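Local coordinates for protein CmeC (Campylobacter jejuni, PDB 4MT4) that probably serves as the trimeric outer membrane channel through which a tripartite efflux system expels drugs and other toxic compounds from the cell, at residues Arg93-Ile98 and Val108-Asp113; Trp127-Asp132 and Ala292-Leu297; Tyr134-Ser139 and Asn286-Val291; Ile65-Ala70 and Ser139-Ser144. All blocks are in the same frame, centred on the assembly; numbering follows the deposited sequence.

Interaction 1 of 4, residues Arg93-Ile98 and Val108-Asp113; sequences RAKTAI and VSYGND. With C8E ((hydroxyethyloxy)tri(ethyloxy)octane), chain N; C8E ((hydroxyethyloxy)tri(ethyloxy)octane), chain H.
Two donors grip the carbonyl oxygen of S109: T96 N gives it a hydrogen bond of 2.7 Å, and the CA-H of K95 adds a weaker contact. This is one step of an antiparallel beta hairpin in the beta-barrel of an outer membrane factor, a barrel to which, as in its relatives, each of the three subunits contributes four strands. A94 with G111 and T96 with S109 are hydrogen-bonded pairs; R93 with N112 and K95 with Y110 are the non-hydrogen-bonded ones, and these four send their side chains to one face. There R93 runs extended from CG to NE with CG anti to the backbone N (chi1 176°), which carries NH1 over to N112 OD1 at 3.0 Å. The oxygen lies in the guanidinium plane, yet the donor stands above the amide's carbonyl plane. N112 ND2 donates to O21 of the chain N detergent at 3.1 Å, so both ends of the amide are engaged and its rotation is fixed. R93 NH2 reaches Y110 CB at 3.4 Å, the guanidinium and ring planes nearly parallel as the two side chains cross obliquely. K95 lies alongside Y110, pointing the same way, with K95 CG 3.5 Å from Y110 CE2. At the loop end I98 CG1 meets V108 CG2 at 3.6 Å. R93, A94 and K95 also pair with a strand of the second subunit, so the sheet runs on across the interface. A bend at chi3 (84°) takes K95 NZ to within 3.5 Å of O21 of the chain H detergent.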
# COMPACT_ATOMS: atom_id res chain seq x y z
N ARG B 93 12.34 -55.03 10.35
CA ARG B 93 11.96 -56.42 10.47
C ARG B 93 10.63 -56.63 9.75
O ARG B 93 9.76 -55.77 9.80
CB ARG B 93 11.85 -56.84 11.94
CG ARG B 93 11.36 -58.26 12.15
CD ARG B 93 11.70 -58.75 13.55
NE ARG B 93 11.25 -60.12 13.77
CZ ARG B 93 11.92 -61.21 13.39
NH1 ARG B 93 13.08 -61.09 12.76
NH2 ARG B 93 11.43 -62.41 13.64
N ALA B 94 10.49 -57.77 9.07
CA ALA B 94 9.28 -58.02 8.29
C ALA B 94 8.83 -59.47 8.33
O ALA B 94 9.64 -60.39 8.23
CB ALA B 94 9.50 -57.58 6.85
N LYS B 95 7.53 -59.67 8.49
CA LYS B 95 6.93 -60.98 8.31
C LYS B 95 6.40 -61.09 6.89
O LYS B 95 5.30 -60.63 6.59
CB LYS B 95 5.80 -61.23 9.32
CG LYS B 95 5.12 -62.58 9.14
CD LYS B 95 4.02 -62.81 10.16
CE LYS B 95 2.70 -62.18 9.73
NZ LYS B 95 1.61 -62.48 10.70
N THR B 96 7.20 -61.70 6.01
CA THR B 96 6.80 -61.86 4.63
C THR B 96 5.80 -63.00 4.50
O THR B 96 6.06 -64.12 4.95
CB THR B 96 8.02 -62.12 3.72
OG1 THR B 96 8.89 -60.98 3.77
CG2 THR B 96 7.58 -62.35 2.29
N ALA B 97 4.65 -62.71 3.90
CA ALA B 97 3.58 -63.68 3.78
C ALA B 97 3.98 -64.86 2.91
O ALA B 97 4.91 -64.76 2.10
CB ALA B 97 2.33 -63.02 3.23
N ILE B 98 3.27 -65.97 3.07
CA ILE B 98 3.49 -67.16 2.25
C ILE B 98 3.07 -66.88 0.81
O ILE B 98 3.71 -67.34 -0.14
CB ILE B 98 2.71 -68.37 2.78
CG1 ILE B 98 2.97 -68.57 4.28
CG2 ILE B 98 3.07 -69.63 2.00
CD1 ILE B 98 2.21 -69.72 4.88
N VAL B 108 5.88 -69.03 6.13
CA VAL B 108 5.99 -67.67 6.65
C VAL B 108 7.46 -67.32 6.87
O VAL B 108 8.21 -68.11 7.44
CB VAL B 108 5.21 -67.51 7.96
CG1 VAL B 108 5.38 -66.10 8.51
CG2 VAL B 108 3.74 -67.82 7.75
N SER B 109 7.88 -66.15 6.40
CA SER B 109 9.28 -65.76 6.46
C SER B 109 9.51 -64.50 7.29
O SER B 109 9.09 -63.41 6.91
CB SER B 109 9.84 -65.56 5.05
OG SER B 109 11.21 -65.21 5.09
N TYR B 110 10.20 -64.66 8.42
CA TYR B 110 10.62 -63.52 9.23
C TYR B 110 12.07 -63.19 8.89
O TYR B 110 12.91 -64.08 8.81
CB TYR B 110 10.48 -63.83 10.73
CG TYR B 110 9.07 -64.19 11.16
CD1 TYR B 110 8.62 -65.50 11.09
CD2 TYR B 110 8.20 -63.22 11.64
CE1 TYR B 110 7.34 -65.83 11.48
CE2 TYR B 110 6.92 -63.55 12.04
CZ TYR B 110 6.49 -64.86 11.96
OH TYR B 110 5.22 -65.19 12.35
N GLY B 111 12.35 -61.90 8.69
CA GLY B 111 13.69 -61.48 8.32
C GLY B 111 14.01 -60.04 8.67
O GLY B 111 13.11 -59.22 8.86
N ASN B 112 15.30 -59.73 8.76
CA ASN B 112 15.75 -58.39 9.09
C ASN B 112 16.60 -57.78 7.99
O ASN B 112 17.06 -58.48 7.09
CB ASN B 112 16.52 -58.39 10.41
CG ASN B 112 15.69 -58.86 11.58
OD1 ASN B 112 14.48 -58.66 11.61
ND2 ASN B 112 16.33 -59.49 12.55
N ASP B 113 16.82 -56.47 8.08
CA ASP B 113 17.67 -55.76 7.13
C ASP B 113 18.26 -54.51 7.78
O ASP B 113 17.54 -53.58 8.14
CB ASP B 113 16.88 -55.38 5.88
CG ASP B 113 17.77 -54.87 4.76
OD1 ASP B 113 18.93 -55.33 4.66
OD2 ASP B 113 17.30 -54.02 3.98
C1 C8E N . 9.38 -45.15 19.86
C2 C8E N . 10.72 -45.70 19.51
C3 C8E N . 10.76 -47.09 18.95
C4 C8E N . 12.03 -47.54 18.32
C5 C8E N . 11.93 -48.62 17.29
C6 C8E N . 12.87 -48.54 16.13
C7 C8E N . 12.48 -49.26 14.89
C8 C8E N . 13.46 -50.24 14.32
O9 C8E N . 13.10 -51.57 14.32
C10 C8E N . 13.79 -52.44 13.50
C11 C8E N . 13.62 -53.89 13.75
O12 C8E N . 14.21 -54.42 14.87
C13 C8E N . 14.95 -55.57 14.77
C14 C8E N . 15.05 -56.43 15.98
O15 C8E N . 15.92 -57.50 15.93
C16 C8E N . 17.25 -57.26 15.68
C17 C8E N . 18.15 -58.45 15.55
O18 C8E N . 19.31 -58.29 14.83
C19 C8E N . 19.99 -59.41 14.40
C20 C8E N . 19.17 -60.55 13.88
O21 C8E N . 19.15 -60.77 12.52
C1 C8E H . -2.25 -50.76 14.97
C2 C8E H . -2.14 -52.18 15.42
C3 C8E H . -0.82 -52.84 15.32
C4 C8E H . -0.75 -54.30 15.63
C5 C8E H . 0.60 -54.91 15.77
C6 C8E H . 0.70 -56.39 15.62
C7 C8E H . 2.02 -57.01 15.93
C8 C8E H . 2.22 -58.43 15.55
O9 C8E H . 3.02 -59.18 16.37
C10 C8E H . 3.76 -60.22 15.85
C11 C8E H . 4.48 -61.11 16.80
O12 C8E H . 5.13 -62.21 16.29
C13 C8E H . 4.64 -62.84 15.17
C14 C8E H . 4.12 -64.23 15.31
O15 C8E H . 2.83 -64.40 15.77
C16 C8E H . 2.32 -65.67 15.89
C17 C8E H . 2.45 -66.57 14.70
O18 C8E H . 1.31 -66.90 14.01
C19 C8E H . 0.28 -65.99 13.90
C20 C8E H . 0.31 -65.02 12.77
O21 C8E H . -0.79 -64.21 12.59

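Interaction 2 of 4, residues Trp127-Asp132 and Ala292-Leu297; sequences WGKYRD and ARTAFL
With CG beside the backbone N (chi1 -42°), the indole of W127 swings across to L297, whose own CG is likewise anti to the carbonyl carbon and sets CB and CD1 against the ring. In T294 it is OG1 that takes the crowded place between N and carbonyl carbon (chi1 58°), which frees the methyl to face W127. L297 CB stands over the five-membered ring, 3.6 Å from its centroid and almost on the normal, a CH-pi contact. CD1 lies over the same face farther along, 3.5 Å from W127 CD2, near the ring fusion. On the other branch of the contact, T294 CG2 touches W127 O at 3.3 Å, and T294 OG1 packs on K129 CB at 3.4 Å. The contact sits where the barrel gives way to the helices: one segment leads from strand 109-124 into helix 129-195, the other from helix 273-293 into strand 299-310. Just before W127, residues I124 to L126 belong to the bound lipid's pocket. No hydrogen bond joins the segments. W127 NE1 donates to the oxygen of P298, immediately beyond L297, and T294 OG1 bonds V291 O, so these two polar groups find partners within the adjoining chain, and the segments meet by van der Waals and CH-pi packing.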
# COMPACT_ATOMS: atom_id res chain seq x y z
N TRP B 127 21.60 -28.59 -18.69
CA TRP B 127 20.91 -27.52 -19.41
C TRP B 127 20.86 -26.22 -18.61
O TRP B 127 20.15 -25.28 -18.98
CB TRP B 127 19.49 -27.97 -19.78
CG TRP B 127 19.45 -29.39 -20.27
CD1 TRP B 127 18.93 -30.46 -19.61
CD2 TRP B 127 19.97 -29.89 -21.50
NE1 TRP B 127 19.08 -31.60 -20.36
CE2 TRP B 127 19.71 -31.27 -21.53
CE3 TRP B 127 20.62 -29.30 -22.59
CZ2 TRP B 127 20.09 -32.08 -22.60
CZ3 TRP B 127 20.99 -30.10 -23.66
CH2 TRP B 127 20.72 -31.48 -23.65
N GLY B 128 21.61 -26.17 -17.52
CA GLY B 128 21.71 -24.96 -16.72
C GLY B 128 20.46 -24.62 -15.94
O GLY B 128 20.17 -23.44 -15.70
N LYS B 129 19.72 -25.64 -15.53
CA LYS B 129 18.55 -25.45 -14.68
C LYS B 129 18.96 -24.83 -13.35
O LYS B 129 18.29 -23.94 -12.83
CB LYS B 129 17.83 -26.77 -14.44
CG LYS B 129 16.72 -26.69 -13.40
CD LYS B 129 16.18 -28.07 -13.06
CE LYS B 129 15.15 -27.99 -11.94
NZ LYS B 129 14.65 -29.34 -11.54
N TYR B 130 20.08 -25.31 -12.82
CA TYR B 130 20.57 -24.86 -11.52
C TYR B 130 21.57 -23.72 -11.67
O TYR B 130 21.75 -22.92 -10.75
CB TYR B 130 21.20 -26.03 -10.76
CG TYR B 130 20.24 -27.19 -10.56
CD1 TYR B 130 19.28 -27.15 -9.57
CD2 TYR B 130 20.29 -28.31 -11.38
CE1 TYR B 130 18.39 -28.20 -9.39
CE2 TYR B 130 19.41 -29.36 -11.21
CZ TYR B 130 18.46 -29.30 -10.21
OH TYR B 130 17.58 -30.34 -10.03
N ARG B 131 22.22 -23.64 -12.83
CA ARG B 131 23.14 -22.54 -13.09
C ARG B 131 22.37 -21.23 -13.23
O ARG B 131 22.79 -20.20 -12.69
CB ARG B 131 23.97 -22.80 -14.35
CG ARG B 131 25.05 -21.75 -14.61
CD ARG B 131 25.97 -22.14 -15.75
NE ARG B 131 25.55 -21.58 -17.03
CZ ARG B 131 26.06 -20.47 -17.56
NH1 ARG B 131 25.62 -20.03 -18.73
NH2 ARG B 131 27.00 -19.80 -16.92
N ASP B 132 21.25 -21.27 -13.93
CA ASP B 132 20.42 -20.09 -14.13
C ASP B 132 19.59 -19.76 -12.89
O ASP B 132 19.23 -18.61 -12.67
CB ASP B 132 19.51 -20.26 -15.35
CG ASP B 132 20.26 -20.19 -16.66
OD1 ASP B 132 21.45 -19.81 -16.64
OD2 ASP B 132 19.66 -20.49 -17.72
N ALA B 292 12.82 -22.57 -16.58
CA ALA B 292 11.52 -23.15 -16.90
C ALA B 292 11.58 -23.99 -18.18
O ALA B 292 10.87 -24.98 -18.31
CB ALA B 292 10.48 -22.05 -17.05
N ARG B 293 12.44 -23.59 -19.11
CA ARG B 293 12.54 -24.27 -20.39
C ARG B 293 13.33 -25.58 -20.30
O ARG B 293 13.24 -26.43 -21.18
CB ARG B 293 13.18 -23.36 -21.44
CG ARG B 293 12.32 -22.16 -21.81
CD ARG B 293 12.56 -21.67 -23.24
NE ARG B 293 13.78 -20.87 -23.37
CZ ARG B 293 13.85 -19.73 -24.06
NH1 ARG B 293 12.77 -19.26 -24.67
NH2 ARG B 293 14.99 -19.06 -24.13
N THR B 294 14.10 -25.73 -19.23
CA THR B 294 14.89 -26.95 -19.03
C THR B 294 14.01 -28.15 -18.71
O THR B 294 14.45 -29.29 -18.78
CB THR B 294 15.92 -26.78 -17.89
OG1 THR B 294 15.24 -26.44 -16.67
CG2 THR B 294 16.93 -25.70 -18.23
N ALA B 295 12.75 -27.88 -18.35
CA ALA B 295 11.80 -28.93 -18.01
C ALA B 295 11.45 -29.79 -19.23
O ALA B 295 11.02 -30.93 -19.09
CB ALA B 295 10.54 -28.33 -17.41
N PHE B 296 11.64 -29.22 -20.42
CA PHE B 296 11.40 -29.94 -21.66
C PHE B 296 12.51 -30.96 -21.95
O PHE B 296 12.28 -31.96 -22.64
CB PHE B 296 11.30 -28.97 -22.84
CG PHE B 296 9.91 -28.44 -23.08
CD1 PHE B 296 8.90 -29.29 -23.48
CD2 PHE B 296 9.63 -27.09 -22.93
CE1 PHE B 296 7.63 -28.81 -23.71
CE2 PHE B 296 8.36 -26.60 -23.16
CZ PHE B 296 7.35 -27.46 -23.55
N LEU B 297 13.69 -30.71 -21.40
CA LEU B 297 14.87 -31.50 -21.73
C LEU B 297 15.18 -32.57 -20.68
O LEU B 297 14.81 -32.43 -19.52
CB LEU B 297 16.07 -30.56 -21.91
CG LEU B 297 15.94 -29.61 -23.10
CD1 LEU B 297 17.21 -28.82 -23.31
CD2 LEU B 297 15.57 -30.38 -24.35

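Interaction 3 of 4, residues Tyr134-Ser139 and Asn286-Val291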
# COMPACT_ATOMS: atom_id res chain seq x y z
N TYR B 134 20.87 -20.07 -9.99
CA TYR B 134 21.91 -19.35 -9.26
C TYR B 134 22.09 -17.94 -9.80
O TYR B 134 22.20 -16.98 -9.04
CB TYR B 134 23.23 -20.12 -9.33
CG TYR B 134 24.42 -19.34 -8.82
CD1 TYR B 134 24.65 -19.20 -7.46
CD2 TYR B 134 25.32 -18.75 -9.70
CE1 TYR B 134 25.74 -18.49 -6.99
CE2 TYR B 134 26.41 -18.04 -9.24
CZ TYR B 134 26.61 -17.91 -7.88
OH TYR B 134 27.70 -17.20 -7.41
N ARG B 135 22.13 -17.81 -11.13
CA ARG B 135 22.31 -16.52 -11.78
C ARG B 135 21.13 -15.59 -11.50
O ARG B 135 21.30 -14.37 -11.41
CB ARG B 135 22.50 -16.70 -13.29
CG ARG B 135 23.80 -17.38 -13.69
CD ARG B 135 23.69 -17.97 -15.09
NE ARG B 135 24.52 -17.27 -16.06
CZ ARG B 135 24.39 -17.39 -17.38
NH1 ARG B 135 23.46 -18.19 -17.88
NH2 ARG B 135 25.19 -16.72 -18.19
N ALA B 136 19.94 -16.16 -11.38
CA ALA B 136 18.75 -15.39 -11.07
C ALA B 136 18.85 -14.81 -9.66
O ALA B 136 18.50 -13.66 -9.42
CB ALA B 136 17.50 -16.24 -11.20
N SER B 137 19.34 -15.62 -8.73
CA SER B 137 19.55 -15.18 -7.36
C SER B 137 20.67 -14.16 -7.26
O SER B 137 20.67 -13.29 -6.39
CB SER B 137 19.84 -16.37 -6.45
OG SER B 137 18.72 -17.23 -6.37
N LYS B 138 21.65 -14.28 -8.15
CA LYS B 138 22.76 -13.34 -8.19
C LYS B 138 22.26 -11.97 -8.63
O LYS B 138 22.73 -10.94 -8.15
CB LYS B 138 23.86 -13.84 -9.13
CG LYS B 138 25.23 -13.22 -8.89
CD LYS B 138 26.30 -13.95 -9.69
CE LYS B 138 27.70 -13.55 -9.26
NZ LYS B 138 28.04 -12.15 -9.63
N SER B 139 21.30 -11.97 -9.55
CA SER B 139 20.67 -10.74 -10.01
C SER B 139 19.70 -10.22 -8.95
O SER B 139 19.48 -9.01 -8.83
CB SER B 139 19.94 -10.97 -11.33
OG SER B 139 20.83 -11.40 -12.34
N ASN B 286 14.56 -13.10 -16.52
CA ASN B 286 15.04 -13.61 -17.79
C ASN B 286 15.77 -14.94 -17.61
O ASN B 286 15.65 -15.85 -18.43
CB ASN B 286 15.95 -12.59 -18.47
CG ASN B 286 16.44 -13.06 -19.83
OD1 ASN B 286 15.67 -13.08 -20.80
ND2 ASN B 286 17.71 -13.42 -19.91
N TYR B 287 16.53 -15.04 -16.52
CA TYR B 287 17.24 -16.27 -16.19
C TYR B 287 16.26 -17.38 -15.81
O TYR B 287 16.49 -18.56 -16.08
CB TYR B 287 18.22 -16.03 -15.04
CG TYR B 287 19.53 -15.40 -15.48
CD1 TYR B 287 20.24 -15.90 -16.56
CD2 TYR B 287 20.05 -14.30 -14.80
CE1 TYR B 287 21.43 -15.33 -16.96
CE2 TYR B 287 21.24 -13.72 -15.20
CZ TYR B 287 21.93 -14.24 -16.28
OH TYR B 287 23.11 -13.66 -16.66
N LEU B 288 15.15 -16.99 -15.18
CA LEU B 288 14.14 -17.94 -14.74
C LEU B 288 13.35 -18.51 -15.91
O LEU B 288 12.71 -19.55 -15.80
CB LEU B 288 13.19 -17.29 -13.73
CG LEU B 288 13.82 -16.97 -12.37
CD1 LEU B 288 12.80 -16.33 -11.44
CD2 LEU B 288 14.42 -18.23 -11.75
N VAL B 289 13.38 -17.80 -17.04
CA VAL B 289 12.78 -18.31 -18.26
C VAL B 289 13.56 -19.53 -18.73
O VAL B 289 12.98 -20.54 -19.13
CB VAL B 289 12.76 -17.24 -19.38
CG1 VAL B 289 12.33 -17.86 -20.70
CG2 VAL B 289 11.84 -16.09 -19.00
N GLY B 290 14.89 -19.44 -18.65
CA GLY B 290 15.76 -20.54 -19.00
C GLY B 290 15.53 -21.75 -18.12
O GLY B 290 15.49 -22.88 -18.60
N VAL B 291 15.39 -21.51 -16.82
CA VAL B 291 15.12 -22.57 -15.85
C VAL B 291 13.84 -23.32 -16.19
O VAL B 291 13.79 -24.55 -16.11
CB VAL B 291 15.01 -22.00 -14.42
CG1 VAL B 291 14.59 -23.09 -13.43
CG2 VAL B 291 16.32 -21.36 -13.99
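One face of the Y287 ring is occupied by R135 CB, which sits over the middle, 3.7 Å from the centroid and 8° off the normal in a CH-pi contact. At the edge of that ring S139 OG lies in plane, 3.7 Å from Y287 CE2. The other flat group, the guanidinium of R135, presents one face to Y287 CE1, which is 3.6 Å from R135 CZ and displaced toward the rim. The two planes are tilted by 37°, so the groups are neither stacked nor T-shaped, and the arginine touches the phenol twice, first with its CB and then with its bent far end. R135 CG is anti to the carbonyl carbon, and a bend at chi3 turns the guanidinium so that one face meets Y287 CE1. NH1 is held in a salt bridge by D132 OD1, one turn earlier on the same helix, a restraint that fixes the guanidinium beside the tyrosine and would partly offset its charge. At the root of the tyrosine side chain the helices come close, with A136 CA 5.4 Å from Y287 CA. The small A136 methyl permits this approach, packing at 3.9 Å on Y287 CB and at 3.7 Å on L288 CD2. S139 OG is hydrogen-bonded to T283 OG1, which ties it to the facing helix one turn before Y287. The N-terminal chain lies alongside, S2 against R135 and S4 against Y287. Running antiparallel at 165° with their axes 8.6 Å apart, these segments of helices 129-195 and 273-293 form the close side-by-side pairing characteristic of the periplasmic helical barrel of outer membrane factors.

Interaction 4 of 4, residues Ile65-Ala70 and Ser139-Ser144; sequences IHMEQA and SGFKAS
G140 comes first across this interface, its carbonyl oxygen meeting A70 CB at 4.1 Å. F141 follows and carries much of the packing. Its CG is anti to the backbone N (chi1 167°), and the ring turns an edge toward the facing helix, with M67 O lying in the ring plane 3.7 Å from F141 CD1. CE1 of the same ring reaches M67 CG at 3.9 Å, the two side chains crossing obliquely, while the F141 backbone lies against A70, whose CB is 3.8 Å from F141 CA. One turn on, S144 sends its CB toward the partner helix. Its hydroxyl takes the crowded position between the backbone N and the carbonyl carbon (chi1 67°), from which it donates back to F141 O, on a lone pair and at a very short 2.4 Å. With its proton spent within its own helix, S144 OG meets the other segment through carbon contacts alone: S144 OG packs at 3.5 Å on A70 CB, and S144 OG lies 3.6 Å from M67 CA. No hydrogen bond joins the two segments. The small A70 and S144 let them run close, antiparallel at 167° with axes 8.5 Å apart. On helix 58-79, H66 ND1 gives a nearly straight hydrogen bond to Q69 OE1, leaving Q69 NE2 to bond E353 of the second subunit. Helix 129-195 thus sits in the helical barrel with helix 58-79 against one flank and helix 273-293 against another, S139 bonding T283 there, while L349, E353 and V356 of the second subunit pack against helix 58-79.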
# COMPACT_ATOMS: atom_id res chain seq x y z
N ILE B 65 18.80 -5.70 5.85
CA ILE B 65 18.48 -7.10 6.14
C ILE B 65 17.98 -7.81 4.88
O ILE B 65 18.35 -8.96 4.63
CB ILE B 65 17.42 -7.21 7.25
CG1 ILE B 65 17.96 -6.62 8.56
CG2 ILE B 65 16.99 -8.65 7.46
CD1 ILE B 65 16.92 -6.50 9.65
N HIS B 66 17.16 -7.12 4.10
CA HIS B 66 16.66 -7.65 2.84
C HIS B 66 17.81 -8.01 1.91
O HIS B 66 17.74 -8.98 1.16
CB HIS B 66 15.73 -6.64 2.16
CG HIS B 66 14.42 -6.45 2.87
ND1 HIS B 66 13.86 -7.42 3.67
CD2 HIS B 66 13.57 -5.40 2.90
CE1 HIS B 66 12.72 -6.98 4.16
NE2 HIS B 66 12.52 -5.75 3.71
N MET B 67 18.88 -7.21 1.97
CA MET B 67 20.08 -7.46 1.19
C MET B 67 20.81 -8.71 1.68
O MET B 67 21.29 -9.52 0.88
CB MET B 67 21.01 -6.25 1.24
CG MET B 67 22.33 -6.42 0.50
SD MET B 67 23.32 -4.92 0.56
CE MET B 67 23.42 -4.64 2.32
N GLU B 68 20.88 -8.86 3.00
CA GLU B 68 21.52 -10.02 3.61
C GLU B 68 20.73 -11.29 3.34
O GLU B 68 21.29 -12.37 3.18
CB GLU B 68 21.69 -9.81 5.11
CG GLU B 68 22.69 -8.73 5.49
CD GLU B 68 22.81 -8.54 6.98
OE1 GLU B 68 21.78 -8.28 7.64
OE2 GLU B 68 23.94 -8.65 7.51
N GLN B 69 19.41 -11.15 3.29
CA GLN B 69 18.53 -12.27 2.97
C GLN B 69 18.75 -12.75 1.54
O GLN B 69 18.75 -13.95 1.27
CB GLN B 69 17.06 -11.88 3.17
CG GLN B 69 16.67 -11.69 4.63
CD GLN B 69 15.32 -11.01 4.79
OE1 GLN B 69 14.88 -10.26 3.92
NE2 GLN B 69 14.65 -11.28 5.91
N ALA B 70 18.94 -11.80 0.63
CA ALA B 70 19.20 -12.11 -0.77
C ALA B 70 20.55 -12.80 -0.93
O ALA B 70 20.71 -13.67 -1.78
CB ALA B 70 19.15 -10.84 -1.62
N SER B 139 21.30 -11.97 -9.55
CA SER B 139 20.67 -10.74 -10.01
C SER B 139 19.70 -10.22 -8.95
O SER B 139 19.48 -9.01 -8.83
CB SER B 139 19.94 -10.97 -11.33
OG SER B 139 20.83 -11.40 -12.34
N GLY B 140 19.12 -11.14 -8.18
CA GLY B 140 18.24 -10.78 -7.09
C GLY B 140 19.00 -10.10 -5.97
O GLY B 140 18.49 -9.18 -5.34
N PHE B 141 20.23 -10.55 -5.74
CA PHE B 141 21.09 -9.95 -4.72
C PHE B 141 21.55 -8.57 -5.15
O PHE B 141 21.55 -7.63 -4.35
CB PHE B 141 22.30 -10.84 -4.43
CG PHE B 141 23.37 -10.15 -3.64
CD1 PHE B 141 23.19 -9.89 -2.29
CD2 PHE B 141 24.56 -9.77 -4.24
CE1 PHE B 141 24.16 -9.25 -1.55
CE2 PHE B 141 25.54 -9.13 -3.50
CZ PHE B 141 25.34 -8.87 -2.16
N LYS B 142 21.95 -8.44 -6.41
CA LYS B 142 22.38 -7.16 -6.96
C LYS B 142 21.23 -6.15 -6.92
O LYS B 142 21.46 -4.95 -6.72
CB LYS B 142 22.88 -7.32 -8.39
CG LYS B 142 24.24 -7.99 -8.51
CD LYS B 142 24.76 -7.94 -9.93
CE LYS B 142 26.17 -8.50 -10.04
NZ LYS B 142 26.72 -8.40 -11.42
N ALA B 143 20.02 -6.64 -7.11
CA ALA B 143 18.83 -5.79 -7.04
C ALA B 143 18.59 -5.33 -5.61
O ALA B 143 18.14 -4.20 -5.38
CB ALA B 143 17.62 -6.54 -7.57
N SER B 144 18.89 -6.19 -4.65
CA SER B 144 18.73 -5.86 -3.24
C SER B 144 19.75 -4.82 -2.80
O SER B 144 19.50 -4.03 -1.90
CB SER B 144 18.85 -7.12 -2.37
OG SER B 144 20.17 -7.64 -2.41

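From the N terminus, helix 58-79 opens interaction 4 before the chain climbs into the barrel, where interaction 1 opens and closes at once as a hairpin, entirely within the span of interaction 4. Returning, the chain opens interaction 2 at 127-132 and interaction 3 at 134-139; 139-144 then closes interaction 4, sharing S139 with interaction 3. After the long helical excursion, 286-291 closes interaction 3 and 292-297 closes interaction 2, so interaction 3 lies within interaction 2, and interaction 4 crosses both. Helix 129-195 is common to interactions 2, 3 and 4, joining helices 58-79 and 273-293, whereas interaction 1 stands about 44 Å from interaction 2, centre to centre.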